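Local coordinates for Ras-associated and pleckstrin homology domains-containing protein 1 (Homo sapiens, PDB 4GMV) that mediates localized membrane signals, helps regulate lamellipodial dynamics, and brings EVL and VASP to the leading edge of the cell, at residues K132-M137 with D250-H255; L145-F150 with Q269-Y274; V155-I160 with F179-S184; G162-K167 with K244-D249. One frame throughout, in Å; residues are numbered along the deposited sequence.

Contact 1. Residues K132-M137 with D250-H255; sequences KETAEM and DVRTLH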
loop_
_atom_site.group_PDB
_atom_site.type_symbol
_atom_site.label_atom_id
_atom_site.label_comp_id
_atom_site.label_asym_id
_atom_site.label_seq_id
_atom_site.Cartn_x
_atom_site.Cartn_y
_atom_site.Cartn_z
ATOM N N LYS A 132 1.403 -20.975 5.909
ATOM C CA LYS A 132 2.556 -20.182 6.310
ATOM C C LYS A 132 3.746 -20.569 5.429
ATOM O O LYS A 132 4.599 -19.736 5.124
ATOM C CB LYS A 132 2.854 -20.351 7.806
ATOM C CG LYS A 132 3.820 -19.322 8.385
ATOM C CD LYS A 132 3.566 -19.108 9.869
ATOM C CE LYS A 132 4.845 -18.791 10.638
ATOM N NZ LYS A 132 5.390 -17.437 10.351
ATOM N N GLU A 133 3.772 -21.825 4.995
ATOM C CA GLU A 133 4.842 -22.308 4.137
ATOM C C GLU A 133 4.716 -21.790 2.704
ATOM O O GLU A 133 3.613 -21.635 2.174
ATOM C CB GLU A 133 4.904 -23.835 4.156
ATOM C CG GLU A 133 6.232 -24.393 3.655
ATOM C CD GLU A 133 6.402 -25.873 3.923
ATOM O OE1 GLU A 133 5.427 -26.535 4.345
ATOM O OE2 GLU A 133 7.524 -26.378 3.707
ATOM N N THR A 134 5.867 -21.523 2.094
ATOM C CA THR A 134 5.943 -21.059 0.719
ATOM C C THR A 134 6.220 -22.215 -0.228
ATOM O O THR A 134 6.897 -23.174 0.130
ATOM C CB THR A 134 7.075 -20.035 0.540
ATOM O OG1 THR A 134 8.302 -20.609 1.012
ATOM C CG2 THR A 134 6.769 -18.753 1.299
ATOM N N ALA A 135 5.709 -22.103 -1.448
ATOM C CA ALA A 135 5.889 -23.125 -2.466
ATOM C C ALA A 135 5.946 -22.481 -3.838
ATOM O O ALA A 135 5.543 -21.335 -4.009
ATOM C CB ALA A 135 4.750 -24.128 -2.405
ATOM N N GLU A 136 6.453 -23.218 -4.817
ATOM C CA GLU A 136 6.416 -22.771 -6.203
ATOM C C GLU A 136 5.094 -23.184 -6.848
ATOM O O GLU A 136 4.355 -24.009 -6.309
ATOM C CB GLU A 136 7.594 -23.347 -6.983
ATOM C CG GLU A 136 8.959 -22.921 -6.464
ATOM C CD GLU A 136 10.098 -23.601 -7.204
ATOM O OE1 GLU A 136 10.013 -24.822 -7.451
ATOM O OE2 GLU A 136 11.082 -22.912 -7.539
ATOM N N MET A 137 4.798 -22.602 -8.002
ATOM C CA MET A 137 3.582 -22.913 -8.740
ATOM C C MET A 137 3.794 -22.536 -10.195
ATOM O O MET A 137 4.412 -21.517 -10.489
ATOM C CB MET A 137 2.388 -22.151 -8.150
ATOM C CG MET A 137 1.057 -22.401 -8.843
ATOM S SD MET A 137 -0.223 -21.292 -8.222
ATOM C CE MET A 137 -1.131 -22.423 -7.169
ATOM N N ASP A 250 7.806 -12.837 12.764
ATOM C CA ASP A 250 8.754 -12.929 11.659
ATOM C C ASP A 250 8.240 -12.156 10.457
ATOM O O ASP A 250 7.082 -11.752 10.433
ATOM C CB ASP A 250 9.028 -14.396 11.293
ATOM C CG ASP A 250 7.755 -15.185 11.013
ATOM O OD1 ASP A 250 6.997 -14.828 10.084
ATOM O OD2 ASP A 250 7.518 -16.184 11.716
ATOM N N VAL A 251 9.111 -11.974 9.463
ATOM C CA VAL A 251 8.812 -11.191 8.257
ATOM C C VAL A 251 7.691 -11.790 7.386
ATOM O O VAL A 251 6.853 -11.056 6.853
ATOM C CB VAL A 251 10.105 -10.910 7.438
ATOM C CG1 VAL A 251 10.543 -12.125 6.619
ATOM C CG2 VAL A 251 9.937 -9.670 6.563
ATOM N N ARG A 252 7.673 -13.115 7.273
ATOM C CA ARG A 252 6.645 -13.848 6.536
ATOM C C ARG A 252 5.227 -13.472 7.000
ATOM O O ARG A 252 4.335 -13.173 6.181
ATOM C CB ARG A 252 6.897 -15.355 6.704
ATOM C CG ARG A 252 5.792 -16.276 6.218
ATOM C CD ARG A 252 5.646 -16.174 4.713
ATOM N NE ARG A 252 4.753 -17.189 4.176
ATOM C CZ ARG A 252 4.021 -17.021 3.083
ATOM N NH1 ARG A 252 4.073 -15.869 2.427
ATOM N NH2 ARG A 252 3.231 -17.997 2.654
ATOM N N THR A 253 5.043 -13.487 8.319
ATOM C CA THR A 253 3.771 -13.166 8.954
ATOM C C THR A 253 3.367 -11.740 8.608
ATOM O O THR A 253 2.224 -11.487 8.221
ATOM C CB THR A 253 3.863 -13.404 10.479
ATOM O OG1 THR A 253 4.260 -14.760 10.705
ATOM C CG2 THR A 253 2.540 -13.173 11.170
ATOM N N LEU A 254 4.319 -10.821 8.706
ATOM C CA LEU A 254 4.079 -9.418 8.374
ATOM C C LEU A 254 3.560 -9.253 6.954
ATOM O O LEU A 254 2.512 -8.631 6.738
ATOM C CB LEU A 254 5.343 -8.588 8.604
ATOM C CG LEU A 254 5.388 -7.125 8.161
ATOM C CD1 LEU A 254 4.460 -6.247 8.989
ATOM C CD2 LEU A 254 6.820 -6.611 8.230
ATOM N N HIS A 255 4.268 -9.834 5.994
ATOM C CA HIS A 255 3.840 -9.783 4.595
ATOM C C HIS A 255 2.537 -10.475 4.340
ATOM O O HIS A 255 1.767 -10.034 3.495
ATOM C CB HIS A 255 4.915 -10.327 3.665
ATOM C CG HIS A 255 6.197 -9.549 3.712
ATOM N ND1 HIS A 255 6.223 -8.202 3.658
ATOM C CD2 HIS A 255 7.523 -9.970 3.815
ATOM C CE1 HIS A 255 7.502 -7.778 3.732
ATOM N NE2 HIS A 255 8.297 -8.863 3.828
#
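The R252 guanidinium carries T134 CG2 over the centre of one face, 3.7 Å above the plane, while the carbonyl group of K132 sits at its edge. R252 NE donates to K132 O over 2.7 Å with an N-H...O angle of 167°, and that oxygen lies almost in the guanidinium plane; a second, weak bond of 3.3 Å runs from R252 NH2 to K132 O. The bend of the arginine chain at chi2 (66°) carries its head across to this carbonyl. R252 NH1 donates to N126 O, and Y127 makes a cation-pi contact with the guanidinium. The D250 carboxylate meets K132 from the opposite direction: K132 NZ forms a salt bridge of 2.8 Å with D250 OD2, on the syn side. D250 OD1 caps helix 251-266, accepting from T253 N at 3.0 Å and from T253 OG1 at 2.8 Å, the latter from above the carboxylate plane. One aspartate thus serves as N-cap and counter-ion, and the loop ahead of helix 139-150 is held to the start of helix 251-266 both by the salt bridge and by the arginine's grip on a backbone carbonyl. Because K132 is exposed and D250 partly so, solvent probably weakens the pair.

Contact 2. Residues L145-F150 with Q269-Y274; sequences LLEECF and QLYMNY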
loop_
_atom_site.group_PDB
_atom_site.type_symbol
_atom_site.label_atom_id
_atom_site.label_comp_id
_atom_site.label_asym_id
_atom_site.label_seq_id
_atom_site.Cartn_x
_atom_site.Cartn_y
_atom_site.Cartn_z
ATOM N N LEU A 145 -5.480 -19.064 -10.301
ATOM C CA LEU A 145 -5.716 -18.772 -8.890
ATOM C C LEU A 145 -5.999 -17.283 -8.687
ATOM O O LEU A 145 -6.867 -16.901 -7.903
ATOM C CB LEU A 145 -4.506 -19.210 -8.055
ATOM C CG LEU A 145 -4.477 -18.856 -6.567
ATOM C CD1 LEU A 145 -5.488 -19.691 -5.794
ATOM C CD2 LEU A 145 -3.079 -19.031 -5.989
ATOM N N LEU A 146 -5.255 -16.460 -9.415
ATOM C CA LEU A 146 -5.413 -15.014 -9.392
ATOM C C LEU A 146 -6.786 -14.631 -9.940
ATOM O O LEU A 146 -7.505 -13.837 -9.335
ATOM C CB LEU A 146 -4.303 -14.375 -10.224
ATOM C CG LEU A 146 -3.455 -13.254 -9.635
ATOM C CD1 LEU A 146 -3.380 -13.290 -8.116
ATOM C CD2 LEU A 146 -2.065 -13.312 -10.242
ATOM N N GLU A 147 -7.150 -15.233 -11.069
ATOM C CA GLU A 147 -8.433 -14.982 -11.716
ATOM C C GLU A 147 -9.580 -15.425 -10.813
ATOM O O GLU A 147 -10.637 -14.794 -10.771
ATOM C CB GLU A 147 -8.497 -15.723 -13.053
ATOM C CG GLU A 147 -9.419 -15.095 -14.084
ATOM C CD GLU A 147 -8.695 -14.154 -15.038
ATOM O OE1 GLU A 147 -7.973 -13.236 -14.572
ATOM O OE2 GLU A 147 -8.861 -14.327 -16.267
ATOM N N GLU A 148 -9.342 -16.506 -10.081
ATOM C CA GLU A 148 -10.345 -17.140 -9.245
ATOM C C GLU A 148 -10.650 -16.325 -7.987
ATOM O O GLU A 148 -11.773 -16.344 -7.484
ATOM C CB GLU A 148 -9.839 -18.530 -8.857
ATOM C CG GLU A 148 -10.876 -19.499 -8.322
ATOM C CD GLU A 148 -10.472 -20.943 -8.558
ATOM O OE1 GLU A 148 -10.559 -21.411 -9.720
ATOM O OE2 GLU A 148 -10.068 -21.610 -7.584
ATOM N N CYS A 149 -9.646 -15.609 -7.493
ATOM C CA CYS A 149 -9.722 -14.870 -6.226
ATOM C C CYS A 149 -10.297 -13.464 -6.385
ATOM O O CYS A 149 -11.076 -12.993 -5.546
ATOM C CB CYS A 149 -8.330 -14.798 -5.584
ATOM S SG CYS A 149 -8.041 -13.400 -4.469
ATOM N N PHE A 150 -9.890 -12.790 -7.459
ATOM C CA PHE A 150 -10.317 -11.415 -7.701
ATOM C C PHE A 150 -11.542 -11.225 -8.598
ATOM O O PHE A 150 -12.317 -10.294 -8.380
ATOM C CB PHE A 150 -9.155 -10.593 -8.260
ATOM C CG PHE A 150 -8.082 -10.317 -7.262
ATOM C CD1 PHE A 150 -8.216 -9.274 -6.355
ATOM C CD2 PHE A 150 -6.943 -11.105 -7.217
ATOM C CE1 PHE A 150 -7.224 -9.012 -5.425
ATOM C CE2 PHE A 150 -5.945 -10.850 -6.287
ATOM C CZ PHE A 150 -6.088 -9.801 -5.389
ATOM N N GLN A 269 -9.711 -4.060 -7.455
ATOM C CA GLN A 269 -8.897 -2.916 -7.861
ATOM C C GLN A 269 -7.384 -3.205 -7.804
ATOM O O GLN A 269 -6.623 -2.712 -8.644
ATOM C CB GLN A 269 -9.257 -1.680 -7.019
ATOM C CG GLN A 269 -8.655 -0.367 -7.499
ATOM C CD GLN A 269 -9.140 0.043 -8.880
ATOM O OE1 GLN A 269 -10.332 0.224 -9.106
ATOM N NE2 GLN A 269 -8.199 0.200 -9.813
ATOM N N LEU A 270 -6.949 -3.998 -6.830
ATOM C CA LEU A 270 -5.533 -4.384 -6.754
ATOM C C LEU A 270 -5.144 -5.202 -7.968
ATOM O O LEU A 270 -4.012 -5.106 -8.440
ATOM C CB LEU A 270 -5.250 -5.237 -5.534
ATOM C CG LEU A 270 -4.549 -4.737 -4.279
ATOM C CD1 LEU A 270 -3.378 -3.794 -4.542
ATOM C CD2 LEU A 270 -5.569 -4.091 -3.379
ATOM N N TYR A 271 -6.082 -6.017 -8.464
ATOM C CA TYR A 271 -5.782 -6.854 -9.612
ATOM C C TYR A 271 -5.623 -5.998 -10.868
ATOM O O TYR A 271 -4.630 -6.140 -11.583
ATOM C CB TYR A 271 -6.791 -8.004 -9.770
ATOM C CG TYR A 271 -6.441 -9.014 -10.850
ATOM C CD1 TYR A 271 -5.131 -9.461 -11.029
ATOM C CD2 TYR A 271 -7.421 -9.531 -11.677
ATOM C CE1 TYR A 271 -4.815 -10.384 -12.018
ATOM C CE2 TYR A 271 -7.117 -10.455 -12.668
ATOM C CZ TYR A 271 -5.814 -10.880 -12.835
ATOM O OH TYR A 271 -5.517 -11.803 -13.823
ATOM N N MET A 272 -6.564 -5.083 -11.095
ATOM C CA MET A 272 -6.453 -4.091 -12.177
ATOM C C MET A 272 -5.167 -3.266 -12.153
ATOM O O MET A 272 -4.568 -3.045 -13.202
ATOM C CB MET A 272 -7.633 -3.144 -12.139
ATOM C CG MET A 272 -8.911 -3.774 -12.644
ATOM S SD MET A 272 -10.253 -3.217 -11.601
ATOM C CE MET A 272 -11.665 -3.629 -12.635
ATOM N N ASN A 273 -4.761 -2.815 -10.963
ATOM C CA ASN A 273 -3.537 -2.032 -10.792
ATOM C C ASN A 273 -2.338 -2.832 -11.254
ATOM O O ASN A 273 -1.459 -2.306 -11.927
ATOM C CB ASN A 273 -3.344 -1.570 -9.325
ATOM C CG ASN A 273 -4.393 -0.551 -8.878
ATOM O OD1 ASN A 273 -5.202 -0.075 -9.682
ATOM N ND2 ASN A 273 -4.385 -0.211 -7.588
ATOM N N TYR A 274 -2.324 -4.110 -10.891
ATOM C CA TYR A 274 -1.263 -5.024 -11.282
ATOM C C TYR A 274 -1.189 -5.230 -12.804
ATOM O O TYR A 274 -0.096 -5.231 -13.385
ATOM C CB TYR A 274 -1.407 -6.373 -10.564
ATOM C CG TYR A 274 -0.495 -7.445 -11.125
ATOM C CD1 TYR A 274 0.878 -7.406 -10.902
ATOM C CD2 TYR A 274 -1.006 -8.489 -11.904
ATOM C CE1 TYR A 274 1.720 -8.373 -11.432
ATOM C CE2 TYR A 274 -0.173 -9.463 -12.429
ATOM C CZ TYR A 274 1.184 -9.400 -12.186
ATOM O OH TYR A 274 2.007 -10.370 -12.697
#
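Helix 139-150 packs through its C-terminal turns against helix 268-278, which follows the long PH-domain helix 251-266. The short segments run roughly antiparallel, at 141°, with their axes 10.6 Å apart, and Y271 makes the largest contribution to the interface. Its CB stands over one face of the F150 ring, a CH-pi contact in which Y271 CB comes within 3.6 Å of F150 CG. The two rings are nearly parallel, at 18°, but slid so far apart that they barely overlap, their centroids 5.6 Å from each other. F121 of helix 115-122 and I263 of helix 251-266 also touch F150, making the contact part of a small core where four helices come together beside the PH domain. Further along the tyrosine ring, L146 CG packs at 4.0 Å from Y271 CE1. Y271 holds CG opposite its own backbone N (chi1 -173°), which sends the ring across to helix 139-150 and takes its hydroxyl beyond the apolar layer. There Y271 OH donates to E147 OE1 over 2.9 Å, approaching nearly along the C-O axis. The bent E147 chain brings this exposed acid back to the phenol.

Contact 3. Residues V155-I160 with F179-S184; sequences VTVPEI and FLLRAS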
loop_
_atom_site.group_PDB
_atom_site.type_symbol
_atom_site.label_atom_id
_atom_site.label_comp_id
_atom_site.label_asym_id
_atom_site.label_seq_id
_atom_site.Cartn_x
_atom_site.Cartn_y
_atom_site.Cartn_z
ATOM N N VAL A 155 -14.769 -10.748 -4.173
ATOM C CA VAL A 155 -13.399 -11.128 -3.864
ATOM C C VAL A 155 -13.383 -12.145 -2.727
ATOM O O VAL A 155 -14.077 -11.980 -1.717
ATOM C CB VAL A 155 -12.530 -9.905 -3.513
ATOM C CG1 VAL A 155 -11.149 -10.340 -3.048
ATOM C CG2 VAL A 155 -12.420 -8.981 -4.714
ATOM N N THR A 156 -12.612 -13.210 -2.922
ATOM C CA THR A 156 -12.429 -14.215 -1.889
ATOM C C THR A 156 -11.223 -13.802 -1.057
ATOM O O THR A 156 -10.076 -14.134 -1.383
ATOM C CB THR A 156 -12.276 -15.651 -2.459
ATOM O OG1 THR A 156 -11.002 -15.797 -3.104
ATOM C CG2 THR A 156 -13.409 -15.979 -3.451
ATOM N N VAL A 157 -11.493 -13.029 -0.006
ATOM C CA VAL A 157 -10.463 -12.630 0.951
ATOM C C VAL A 157 -9.881 -13.910 1.557
ATOM O O VAL A 157 -10.627 -14.718 2.126
ATOM C CB VAL A 157 -11.028 -11.701 2.057
ATOM C CG1 VAL A 157 -9.967 -11.375 3.102
ATOM C CG2 VAL A 157 -11.585 -10.419 1.453
ATOM N N PRO A 158 -8.556 -14.117 1.403
ATOM C CA PRO A 158 -7.874 -15.291 1.962
ATOM C C PRO A 158 -8.049 -15.372 3.473
ATOM O O PRO A 158 -8.170 -14.338 4.138
ATOM C CB PRO A 158 -6.400 -15.044 1.619
ATOM C CG PRO A 158 -6.303 -13.580 1.333
ATOM C CD PRO A 158 -7.616 -13.224 0.707
ATOM N N GLU A 159 -8.060 -16.585 4.009
ATOM C CA GLU A 159 -8.315 -16.776 5.433
ATOM C C GLU A 159 -7.047 -16.639 6.283
ATOM O O GLU A 159 -6.380 -17.625 6.610
ATOM C CB GLU A 159 -9.053 -18.106 5.690
ATOM C CG GLU A 159 -10.472 -18.166 5.123
ATOM C CD GLU A 159 -11.436 -17.157 5.751
ATOM O OE1 GLU A 159 -11.062 -15.975 5.936
ATOM O OE2 GLU A 159 -12.588 -17.540 6.046
ATOM N N ILE A 160 -6.726 -15.398 6.634
ATOM C CA ILE A 160 -5.537 -15.101 7.426
ATOM C C ILE A 160 -5.885 -15.099 8.919
ATOM O O ILE A 160 -6.829 -14.429 9.355
ATOM C CB ILE A 160 -4.891 -13.750 7.006
ATOM C CG1 ILE A 160 -4.568 -13.722 5.501
ATOM C CG2 ILE A 160 -3.646 -13.446 7.835
ATOM C CD1 ILE A 160 -3.470 -14.667 5.048
ATOM N N PHE A 179 -5.608 -12.975 16.215
ATOM C CA PHE A 179 -6.343 -12.214 15.198
ATOM C C PHE A 179 -6.790 -13.064 14.009
ATOM O O PHE A 179 -6.160 -14.069 13.663
ATOM C CB PHE A 179 -5.519 -11.021 14.692
ATOM C CG PHE A 179 -5.221 -10.001 15.747
ATOM C CD1 PHE A 179 -4.071 -10.099 16.523
ATOM C CD2 PHE A 179 -6.093 -8.951 15.977
ATOM C CE1 PHE A 179 -3.795 -9.165 17.510
ATOM C CE2 PHE A 179 -5.827 -8.011 16.958
ATOM C CZ PHE A 179 -4.678 -8.121 17.730
ATOM N N LEU A 180 -7.894 -12.663 13.395
ATOM C CA LEU A 180 -8.263 -13.213 12.104
ATOM C C LEU A 180 -8.811 -12.156 11.159
ATOM O O LEU A 180 -9.491 -11.212 11.581
ATOM C CB LEU A 180 -9.207 -14.413 12.228
ATOM C CG LEU A 180 -10.556 -14.329 12.930
ATOM C CD1 LEU A 180 -11.600 -13.706 12.014
ATOM C CD2 LEU A 180 -10.976 -15.740 13.333
ATOM N N LEU A 181 -8.486 -12.317 9.882
ATOM C CA LEU A 181 -8.918 -11.381 8.854
ATOM C C LEU A 181 -10.150 -11.887 8.130
ATOM O O LEU A 181 -10.186 -13.037 7.660
ATOM C CB LEU A 181 -7.800 -11.152 7.852
ATOM C CG LEU A 181 -7.998 -10.055 6.808
ATOM C CD1 LEU A 181 -7.653 -8.689 7.376
ATOM C CD2 LEU A 181 -7.106 -10.362 5.624
ATOM N N ARG A 182 -11.159 -11.022 8.056
ATOM C CA ARG A 182 -12.333 -11.264 7.223
ATOM C C ARG A 182 -12.570 -10.140 6.206
ATOM O O ARG A 182 -11.728 -9.247 6.034
ATOM C CB ARG A 182 -13.564 -11.504 8.084
ATOM C CG ARG A 182 -13.486 -12.802 8.859
ATOM C CD ARG A 182 -14.843 -13.473 8.971
ATOM N NE ARG A 182 -14.814 -14.733 9.720
ATOM C CZ ARG A 182 -13.831 -15.636 9.699
ATOM N NH1 ARG A 182 -12.749 -15.464 8.946
ATOM N NH2 ARG A 182 -13.946 -16.737 10.431
ATOM N N ALA A 183 -13.704 -10.196 5.511
ATOM C CA ALA A 183 -14.036 -9.151 4.543
ATOM C C ALA A 183 -14.368 -7.851 5.275
ATOM O O ALA A 183 -13.984 -6.765 4.835
ATOM C CB ALA A 183 -15.189 -9.592 3.651
ATOM N N SER A 184 -15.082 -7.946 6.394
ATOM C CA SER A 184 -15.495 -6.741 7.121
ATOM C C SER A 184 -14.368 -6.060 7.904
ATOM O O SER A 184 -14.527 -4.915 8.341
ATOM C CB SER A 184 -16.661 -7.038 8.057
ATOM O OG SER A 184 -16.831 -5.975 8.981
#
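A single backbone hydrogen bond joins I160 to L181: L181 N donates to I160 O over 2.7 Å. The same oxygen receives a CA-H...O contact from L180 CA at 3.3 Å. Apolar packing runs along one side of this link. I160 CB lies 4.0 Å from L181 CB, and V157 CG1 meets L181 CD2 at 3.9 Å, the two side chains crossing at about a right angle. The other branch of the valine, V157 CG2, rests 4.3 Å from A183 CB. Beneath this layer lies the C-terminal helix of the PH domain, 251-266, whose W257, I261 and A264 touch I160, L181 and V157 respectively. Segment 155-160 leads into strand 161-167, the first of the PH domain, and runs antiparallel to the end of strand 174-181. Charge pairing lies on the outer side, at exposed side chains. E159, the centre of an inverse gamma turn, has its CB directed away, yet its chain bends at chi2 (-64°) and returns, giving a long salt bridge of 3.5 Å between E159 OE1 and R182 NH1. The carboxylate and guanidinium planes are 44° apart, and L180 CD1 lies over the centre of one face of the R182 guanidinium, 3.7 Å above it.

Contact 4. Residues G162-K167 with K244-D249; sequences GVLWLK and KYLCCD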
loop_
_atom_site.group_PDB
_atom_site.type_symbol
_atom_site.label_atom_id
_atom_site.label_comp_id
_atom_site.label_asym_id
_atom_site.label_seq_id
_atom_site.Cartn_x
_atom_site.Cartn_y
_atom_site.Cartn_z
ATOM N N GLY A 162 -3.866 -15.838 13.092
ATOM C CA GLY A 162 -2.697 -16.158 13.892
ATOM C C GLY A 162 -2.528 -15.167 15.018
ATOM O O GLY A 162 -3.311 -14.231 15.163
ATOM N N VAL A 163 -1.495 -15.382 15.821
ATOM C CA VAL A 163 -1.229 -14.535 16.967
ATOM C C VAL A 163 -0.391 -13.320 16.564
ATOM O O VAL A 163 0.535 -13.445 15.767
ATOM C CB VAL A 163 -0.549 -15.338 18.099
ATOM C CG1 VAL A 163 -1.458 -16.476 18.549
ATOM C CG2 VAL A 163 0.797 -15.895 17.648
ATOM N N LEU A 164 -0.739 -12.152 17.103
ATOM C CA LEU A 164 0.036 -10.928 16.904
ATOM C C LEU A 164 0.162 -10.156 18.206
ATOM O O LEU A 164 -0.722 -10.214 19.061
ATOM C CB LEU A 164 -0.606 -10.016 15.835
ATOM C CG LEU A 164 -0.744 -10.543 14.392
ATOM C CD1 LEU A 164 -1.559 -9.597 13.522
ATOM C CD2 LEU A 164 0.609 -10.819 13.746
ATOM N N TRP A 165 1.259 -9.418 18.350
ATOM C CA TRP A 165 1.388 -8.482 19.455
ATOM C C TRP A 165 0.675 -7.211 19.123
ATOM O O TRP A 165 0.915 -6.617 18.079
ATOM C CB TRP A 165 2.845 -8.183 19.759
ATOM C CG TRP A 165 3.629 -9.384 20.201
ATOM C CD1 TRP A 165 4.341 -10.270 19.404
ATOM C CD2 TRP A 165 3.828 -9.866 21.579
ATOM N NE1 TRP A 165 4.945 -11.236 20.166
ATOM C CE2 TRP A 165 4.683 -11.055 21.475
ATOM C CE3 TRP A 165 3.406 -9.447 22.833
ATOM C CZ2 TRP A 165 5.076 -11.781 22.591
ATOM C CZ3 TRP A 165 3.812 -10.186 23.956
ATOM C CH2 TRP A 165 4.626 -11.327 23.835
ATOM N N LEU A 166 -0.213 -6.787 20.016
ATOM C CA LEU A 166 -0.878 -5.500 19.907
ATOM C C LEU A 166 -0.392 -4.577 21.006
ATOM O O LEU A 166 -0.423 -4.932 22.194
ATOM C CB LEU A 166 -2.396 -5.655 20.011
ATOM C CG LEU A 166 -3.156 -4.331 20.179
ATOM C CD1 LEU A 166 -3.141 -3.542 18.873
ATOM C CD2 LEU A 166 -4.570 -4.561 20.687
ATOM N N LYS A 167 0.033 -3.382 20.603
ATOM C CA LYS A 167 0.532 -2.388 21.536
ATOM C C LYS A 167 -0.619 -1.782 22.333
ATOM O O LYS A 167 -1.669 -1.460 21.769
ATOM C CB LYS A 167 1.295 -1.296 20.784
ATOM C CG LYS A 167 2.145 -0.390 21.668
ATOM C CD LYS A 167 2.695 0.809 20.895
ATOM C CE LYS A 167 1.722 1.977 20.836
ATOM N NZ LYS A 167 1.725 2.794 22.078
ATOM N N LYS A 244 -3.324 1.959 15.494
ATOM C CA LYS A 244 -3.141 0.611 16.011
ATOM C C LYS A 244 -1.834 -0.019 15.529
ATOM O O LYS A 244 -1.541 -0.019 14.325
ATOM C CB LYS A 244 -4.343 -0.263 15.636
ATOM C CG LYS A 244 -5.690 0.260 16.135
ATOM C CD LYS A 244 -5.708 0.544 17.635
ATOM C CE LYS A 244 -6.999 1.238 18.038
ATOM N NZ LYS A 244 -7.029 1.602 19.482
ATOM N N TYR A 245 -1.065 -0.554 16.477
ATOM C CA TYR A 245 0.259 -1.120 16.206
ATOM C C TYR A 245 0.277 -2.620 16.470
ATOM O O TYR A 245 -0.050 -3.078 17.575
ATOM C CB TYR A 245 1.325 -0.463 17.083
ATOM C CG TYR A 245 1.498 1.024 16.905
ATOM C CD1 TYR A 245 2.557 1.534 16.163
ATOM C CD2 TYR A 245 0.619 1.926 17.510
ATOM C CE1 TYR A 245 2.735 2.903 16.007
ATOM C CE2 TYR A 245 0.788 3.297 17.364
ATOM C CZ TYR A 245 1.847 3.779 16.612
ATOM O OH TYR A 245 2.011 5.134 16.453
ATOM N N LEU A 246 0.667 -3.377 15.451
ATOM C CA LEU A 246 0.703 -4.817 15.537
ATOM C C LEU A 246 2.106 -5.283 15.218
ATOM O O LEU A 246 2.764 -4.730 14.342
ATOM C CB LEU A 246 -0.314 -5.428 14.575
ATOM C CG LEU A 246 -1.789 -5.114 14.869
ATOM C CD1 LEU A 246 -2.625 -5.187 13.600
ATOM C CD2 LEU A 246 -2.345 -6.035 15.952
ATOM N N CYS A 247 2.566 -6.289 15.953
ATOM C CA CYS A 247 3.920 -6.791 15.810
ATOM C C CYS A 247 3.936 -8.292 15.554
ATOM O O CYS A 247 3.416 -9.065 16.349
ATOM C CB CYS A 247 4.714 -6.462 17.055
ATOM S SG CYS A 247 6.429 -6.948 16.921
ATOM N N CYS A 248 4.540 -8.690 14.438
ATOM C CA CYS A 248 4.632 -10.095 14.037
ATOM C C CYS A 248 5.941 -10.732 14.481
ATOM O O CYS A 248 6.940 -10.037 14.646
ATOM C CB CYS A 248 4.526 -10.215 12.525
ATOM S SG CYS A 248 3.291 -9.118 11.826
ATOM N N ASP A 249 5.925 -12.056 14.653
ATOM C CA ASP A 249 7.098 -12.813 15.088
ATOM C C ASP A 249 8.202 -12.863 14.032
ATOM O O ASP A 249 9.386 -12.958 14.362
ATOM C CB ASP A 249 6.700 -14.252 15.459
ATOM C CG ASP A 249 6.204 -14.385 16.893
ATOM O OD1 ASP A 249 5.701 -13.391 17.471
ATOM O OD2 ASP A 249 6.311 -15.505 17.439
HETATM O O HOH W 1 3.314 -12.804 15.282
HETATM O O HOH W 2 -1.884 -0.329 19.053
#
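W165 and C247 form an antiparallel hydrogen-bonded pair: W165 N donates to C247 O at 3.0 Å, and C247 N to W165 O at 2.7 Å. The next rung has K167 N donating to Y245 O over 3.0 Å. Beyond both ends of this ladder a water takes over, one joining V163 O to D249 N and the other K167 O to Y245 N. On one face, L166 CD1 packs at 3.9 Å from L246 CD2, and L164 CD2 reaches C248 SG at 3.7 Å. On the other, K167 runs alongside Y245, its CE 3.5 Å from Y245 CD2, before NZ turns to K171 O. C247 O lies at the edge of the W165 indole. Further out, F179 and F203 touch L246, while W257 and T253 of helix 251-266 touch L164. Pairing of the first and last strands, with the C-terminal helix nearby, is typical of the PH-domain beta-barrel.

In the fold
From the N terminus, the chain passes helix 115-122 and enters segment 132-137, where contact 1 opens a loop that closes at the start of helix 251-266. Contact 2 starts on helix 139-150 and closes later, on helix 268-278, so contacts 1 and 2 cross. Contacts 3 and 4 nest inside both loops. Contact 3 closes a short excursion through strands 161-167 and 174-181; contact 4, begun within it, ends at strand 244-247, so these two also cross. F179 N probably hydrogen-bonds to G162 O, C149 O probably accepts from T156 N, and C248 touches L254. Contacts 1 and 2 tie a loop and helix 139-150 to the C-terminal helices; contacts 3 and 4 join PH-domain strands and their lead-in.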